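Local coordinates for possible sortase-like protein (Corynebacterium diphtheriae, PDB 5UUS) that probably acts as a membrane-bound sortase of the class E family, a cysteine enzyme thought to work through an acyl-thioester intermediate, at residues A64-G69 with A88-G93; G71-T76 with S169-L174. All blocks are in the same frame, centred on the assembly; numbering follows the deposited sequence.

Overall arrangement
Both interactions gather about the short strand 71-72 and its antiparallel neighbour 83-88, their centres about 17 Å apart. Interaction 1 lies at the end of strand 83-88, where the chain runs into the predicted active site; it is partly buried and mixes a CH-pi contact with a water bridge between backbone atoms. Interaction 2 is a surface contact without hydrogen bonds across its two segments, made by methyl groups and a tyrosine ring, in which the end of a short 3-10 segment meets the loop leaving strand 71-72. The two are joined directly: Ala88 N lies 2.9 Å from Gly71 O, a probable hydrogen bond, and Ala88 CB packs 3.5 Å from Tyr73 OH.

Interaction 1. Residues A64-G69 with A88-G93; sequences ADLEAG and AGHRVG
Leu66 and Gly89 mark the closest approach of two irregular loops, with 6.0 Å between Leu66 CA and Gly89 CA, and no direct backbone pairing joins 64-69 to 88-93. Leu66 does nearly all the work on its side. Its CB sits over one face of the His90 imidazole in a CH-pi contact, 4.1 Å from the ring centroid and 29° off the normal, leaning toward CE1 and NE2. The branch beyond turns to the start of the other loop: CD2 lies 3.5 Å from Ala88 O, and both methyls come within van der Waals range of Ala88 CB, at 4.2 Å. The backbone sets CB over the imidazole, while chi1 of -60°, with CG anti to the carbonyl carbon, directs the methyls toward Ala88.

The polar link is a water that bridges the two main chains. It lies 2.9 Å from Leu66 O, to which it can donate, and accepts from His90 N at 2.7 Å. Leu66 O is also 3.0 Å from His90 ND1. The Glu67 carboxylate is near too, OE1 standing 5.3 Å from His90 ND1. Further along, Arg91 NH1 hydrogen-bonds to the main-chain O of the S-hydroxycysteine at position 195 and to His196 ND1. His90 and that cysteine are the predicted proton donor/acceptor and acyl-thioester residues, which places Leu66 against the imidazole of the predicted His-Cys active site of a sortase.

Interaction 2. Residues G71-T76 with S169-L174; sequences GHYNDT and STISAL
Ile171 is the hub of this contact, reaching from the end of a short 3-10 segment to meet Tyr73 and Thr76 at once. Its two arms divide along the phenol ring. CG2 sits over one face, 4.1 Å from the centroid and 15° off the normal, displaced toward the CD2-CE2 edge. Ile171 CD1 lies over the same face nearer the CG-CD1 edge, 3.8 Å from Tyr73 CD1, and also touches CG and CB. This spread follows from chi1 of 68°, which sets CG1 between the backbone N and the carbonyl carbon and leaves CG2 anti to that carbon; the two side chains cross at about a right angle.

Thr76 meets Ile171 through its methyl alone. CG2 packs 4.0 Å from Ile171 CD1 and 3.7 Å from Ile171 O, again with the side chains roughly perpendicular. Its hydroxyl turns back into its own loop: OG1 donates to Tyr73 O at 2.9 Å, in the carbonyl plane and on a lone pair. Tyr73 O also accepts from Thr76 N at 3.0 Å, closing a type I beta turn from Tyr73 to Thr76. Two donors thus grip one carbonyl, tying together the residues that present the ring and the methyl to Ile171. At its far end the phenol is held by a hydrogen bond between Tyr73 OH and Thr193 OG1.

The turn follows strand 71-72, which lies between parallel strand 54-59 and antiparallel strand 83-88, while Ile171 comes from the long loop joining strand 160-163 to strand 188-193. Ala86 of strand 83-88 touches both Tyr73 and Ile171, and Thr193 stands at the end of strand 188-193, so the contact brings that loop against the turn alongside the central strands of the sortase beta-barrel.

Interaction 1. Residues A64-G69 with A88-G93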
loop_
_atom_site.group_PDB
_atom_site.type_symbol
_atom_site.label_atom_id
_atom_site.label_comp_id
_atom_site.label_asym_id
_atom_site.label_seq_id
_atom_site.Cartn_x
_atom_site.Cartn_y
_atom_site.Cartn_z
ATOM N N ALA A 64 13.474 13.000 8.048
ATOM C CA ALA A 64 13.003 12.944 9.421
ATOM C C ALA A 64 11.759 12.061 9.568
ATOM O O ALA A 64 11.629 11.315 10.553
ATOM C CB ALA A 64 12.722 14.350 9.925
ATOM N N ASP A 65 10.845 12.153 8.598
ATOM C CA ASP A 65 9.631 11.332 8.601
ATOM C C ASP A 65 9.922 9.834 8.476
ATOM O O ASP A 65 9.228 9.009 9.079
ATOM C CB ASP A 65 8.706 11.741 7.457
ATOM C CG ASP A 65 8.197 13.176 7.586
ATOM O OD1 ASP A 65 7.881 13.614 8.707
ATOM O OD2 ASP A 65 8.107 13.858 6.550
ATOM N N LEU A 66 10.931 9.492 7.668
ATOM C CA LEU A 66 11.214 8.102 7.331
ATOM C C LEU A 66 12.076 7.456 8.395
ATOM O O LEU A 66 12.540 6.340 8.221
ATOM C CB LEU A 66 11.919 8.005 5.970
ATOM C CG LEU A 66 11.118 8.564 4.783
ATOM C CD1 LEU A 66 11.839 8.346 3.468
ATOM C CD2 LEU A 66 9.766 7.922 4.734
ATOM N N GLU A 67 12.292 8.172 9.495
ATOM C CA GLU A 67 13.232 7.747 10.520
ATOM C C GLU A 67 12.716 6.574 11.346
ATOM O O GLU A 67 13.470 5.662 11.665
ATOM C CB GLU A 67 13.575 8.920 11.443
ATOM C CG GLU A 67 14.727 8.649 12.404
ATOM C CD GLU A 67 16.059 8.454 11.691
ATOM O OE1 GLU A 67 16.181 8.883 10.521
ATOM O OE2 GLU A 67 16.984 7.875 12.302
ATOM N N ALA A 68 11.437 6.578 11.683
ATOM C CA ALA A 68 10.892 5.525 12.536
ATOM C C ALA A 68 10.001 4.532 11.788
ATOM O O ALA A 68 9.403 3.640 12.404
ATOM C CB ALA A 68 10.117 6.147 13.683
ATOM N N GLY A 69 9.888 4.689 10.469
ATOM C CA GLY A 69 9.020 3.821 9.675
ATOM C C GLY A 69 8.590 4.464 8.366
ATOM O O GLY A 69 9.122 5.510 7.976
ATOM N N ALA A 88 6.865 5.579 1.288
ATOM C CA ALA A 88 8.292 5.315 1.161
ATOM C C ALA A 88 8.767 4.731 2.481
ATOM O O ALA A 88 8.198 5.025 3.522
ATOM C CB ALA A 88 9.068 6.608 0.837
ATOM N N GLY A 89 9.836 3.949 2.455
ATOM C CA GLY A 89 10.410 3.453 3.688
ATOM C C GLY A 89 11.841 3.005 3.453
ATOM O O GLY A 89 12.228 2.662 2.326
ATOM N N HIS A 90 12.627 3.018 4.519
ATOM C CA HIS A 90 14.017 2.588 4.453
ATOM C C HIS A 90 14.120 1.090 4.308
ATOM O O HIS A 90 13.197 0.333 4.672
ATOM C CB HIS A 90 14.782 3.064 5.681
ATOM C CG HIS A 90 15.080 4.526 5.643
ATOM N ND1 HIS A 90 14.975 5.341 6.750
ATOM C CD2 HIS A 90 15.455 5.326 4.618
ATOM C CE1 HIS A 90 15.289 6.581 6.410
ATOM N NE2 HIS A 90 15.574 6.599 5.120
ATOM N N ARG A 91 15.251 0.690 3.739
ATOM C CA ARG A 91 15.559 -0.695 3.431
ATOM C C ARG A 91 16.621 -1.216 4.366
ATOM O O ARG A 91 16.585 -2.368 4.763
ATOM C CB ARG A 91 16.047 -0.816 1.999
ATOM C CG ARG A 91 16.530 -2.181 1.661
ATOM C CD ARG A 91 16.177 -2.456 0.279
ATOM N NE ARG A 91 16.372 -3.845 -0.078
ATOM C CZ ARG A 91 16.409 -4.241 -1.333
ATOM N NH1 ARG A 91 16.266 -3.327 -2.294
ATOM N NH2 ARG A 91 16.592 -5.521 -1.633
ATOM N N VAL A 92 17.571 -0.355 4.707
ATOM C CA VAL A 92 18.701 -0.756 5.537
ATOM C C VAL A 92 18.629 -0.104 6.910
ATOM O O VAL A 92 18.059 0.980 7.078
ATOM C CB VAL A 92 20.058 -0.410 4.874
ATOM C CG1 VAL A 92 20.266 -1.255 3.636
ATOM C CG2 VAL A 92 20.128 1.066 4.531
ATOM N N GLY A 93 19.199 -0.783 7.896
ATOM C CA GLY A 93 19.185 -0.285 9.257
ATOM C C GLY A 93 18.449 -1.245 10.159
ATOM O O GLY A 93 17.659 -2.074 9.686
HETATM O O HOH W 1 11.663 3.863 6.915
#

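Interaction 2. Residues G71-T76 with S169-L174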
loop_
_atom_site.group_PDB
_atom_site.type_symbol
_atom_site.label_atom_id
_atom_site.label_comp_id
_atom_site.label_asym_id
_atom_site.label_seq_id
_atom_site.Cartn_x
_atom_site.Cartn_y
_atom_site.Cartn_z
ATOM N N GLY A 71 6.735 6.607 5.451
ATOM C CA GLY A 71 6.040 7.884 5.366
ATOM C C GLY A 71 5.139 7.912 4.139
ATOM O O GLY A 71 5.484 7.335 3.106
ATOM N N HIS A 72 3.997 8.587 4.248
ATOM C CA HIS A 72 3.056 8.775 3.137
ATOM C C HIS A 72 3.499 9.926 2.231
ATOM O O HIS A 72 3.784 11.008 2.719
ATOM C CB HIS A 72 1.645 9.037 3.697
ATOM C CG HIS A 72 0.605 9.344 2.661
ATOM N ND1 HIS A 72 -0.122 10.520 2.667
ATOM C CD2 HIS A 72 0.143 8.621 1.607
ATOM C CE1 HIS A 72 -0.979 10.512 1.654
ATOM N NE2 HIS A 72 -0.836 9.374 0.993
ATOM N N TYR A 73 3.594 9.692 0.910
ATOM C CA TYR A 73 3.770 10.784 -0.040
ATOM C C TYR A 73 2.549 11.733 0.020
ATOM O O TYR A 73 1.437 11.350 -0.328
ATOM C CB TYR A 73 3.946 10.259 -1.469
ATOM C CG TYR A 73 5.251 9.499 -1.746
ATOM C CD1 TYR A 73 6.383 10.168 -2.199
ATOM C CD2 TYR A 73 5.312 8.134 -1.605
ATOM C CE1 TYR A 73 7.570 9.471 -2.489
ATOM C CE2 TYR A 73 6.502 7.416 -1.876
ATOM C CZ TYR A 73 7.618 8.100 -2.327
ATOM O OH TYR A 73 8.775 7.391 -2.605
ATOM N N ASN A 74 2.785 12.973 0.416
ATOM C CA ASN A 74 1.726 13.946 0.697
ATOM C C ASN A 74 0.629 14.134 -0.347
ATOM O O ASN A 74 -0.550 14.304 -0.018
ATOM C CB ASN A 74 2.368 15.306 0.937
ATOM C CG ASN A 74 3.262 15.304 2.127
ATOM O OD1 ASN A 74 4.479 15.172 2.001
ATOM N ND2 ASN A 74 2.671 15.428 3.308
ATOM N N ASP A 75 0.994 14.154 -1.614
ATOM C CA ASP A 75 -0.043 14.446 -2.601
ATOM C C ASP A 75 -0.742 13.187 -3.140
ATOM O O ASP A 75 -1.457 13.263 -4.116
ATOM C CB ASP A 75 0.552 15.269 -3.745
ATOM C CG ASP A 75 1.075 16.624 -3.271
ATOM O OD1 ASP A 75 0.397 17.255 -2.421
ATOM O OD2 ASP A 75 2.163 17.051 -3.731
ATOM N N THR A 76 -0.550 12.038 -2.498
ATOM C CA THR A 76 -1.193 10.820 -2.979
ATOM C C THR A 76 -2.425 10.473 -2.136
ATOM O O THR A 76 -2.683 11.122 -1.131
ATOM C CB THR A 76 -0.211 9.638 -2.979
ATOM O OG1 THR A 76 0.044 9.210 -1.632
ATOM C CG2 THR A 76 1.107 10.066 -3.652
ATOM N N SER A 169 5.825 8.853 -11.715
ATOM C CA SER A 169 4.496 8.325 -12.048
ATOM C C SER A 169 4.212 7.017 -11.319
ATOM O O SER A 169 3.088 6.537 -11.343
ATOM C CB SER A 169 4.328 8.123 -13.566
ATOM O OG SER A 169 5.233 7.161 -14.075
ATOM N N THR A 170 5.217 6.423 -10.679
ATOM C CA THR A 170 4.951 5.263 -9.826
ATOM C C THR A 170 3.950 5.553 -8.706
ATOM O O THR A 170 3.296 4.630 -8.223
ATOM C CB THR A 170 6.227 4.701 -9.166
ATOM O OG1 THR A 170 6.915 5.738 -8.465
ATOM C CG2 THR A 170 7.170 4.081 -10.260
ATOM N N ILE A 171 3.849 6.814 -8.288
ATOM C CA ILE A 171 2.910 7.180 -7.210
ATOM C C ILE A 171 1.662 7.928 -7.740
ATOM O O ILE A 171 0.839 8.398 -6.949
ATOM C CB ILE A 171 3.609 8.046 -6.106
ATOM C CG1 ILE A 171 3.990 9.425 -6.633
ATOM C CG2 ILE A 171 4.887 7.361 -5.568
ATOM C CD1 ILE A 171 4.572 10.347 -5.555
ATOM N N SER A 172 1.501 7.996 -9.065
ATOM C CA SER A 172 0.298 8.588 -9.677
ATOM C C SER A 172 -0.952 7.775 -9.397
ATOM O O SER A 172 -0.867 6.557 -9.206
ATOM C CB SER A 172 0.470 8.721 -11.189
ATOM O OG SER A 172 1.379 9.765 -11.474
ATOM N N ALA A 173 -2.107 8.451 -9.385
ATOM C CA ALA A 173 -3.389 7.827 -9.011
ATOM C C ALA A 173 -3.602 6.517 -9.772
ATOM O O ALA A 173 -3.988 5.508 -9.211
ATOM C CB ALA A 173 -4.529 8.792 -9.275
ATOM N N LEU A 174 -3.307 6.550 -11.069
ATOM C CA LEU A 174 -3.217 5.343 -11.866
ATOM C C LEU A 174 -1.727 5.126 -12.142
ATOM O O LEU A 174 -1.129 5.896 -12.909
ATOM C CB LEU A 174 -4.016 5.484 -13.164
ATOM C CG LEU A 174 -3.938 4.295 -14.124
ATOM C CD1 LEU A 174 -4.548 3.066 -13.459
ATOM C CD2 LEU A 174 -4.648 4.613 -15.443
#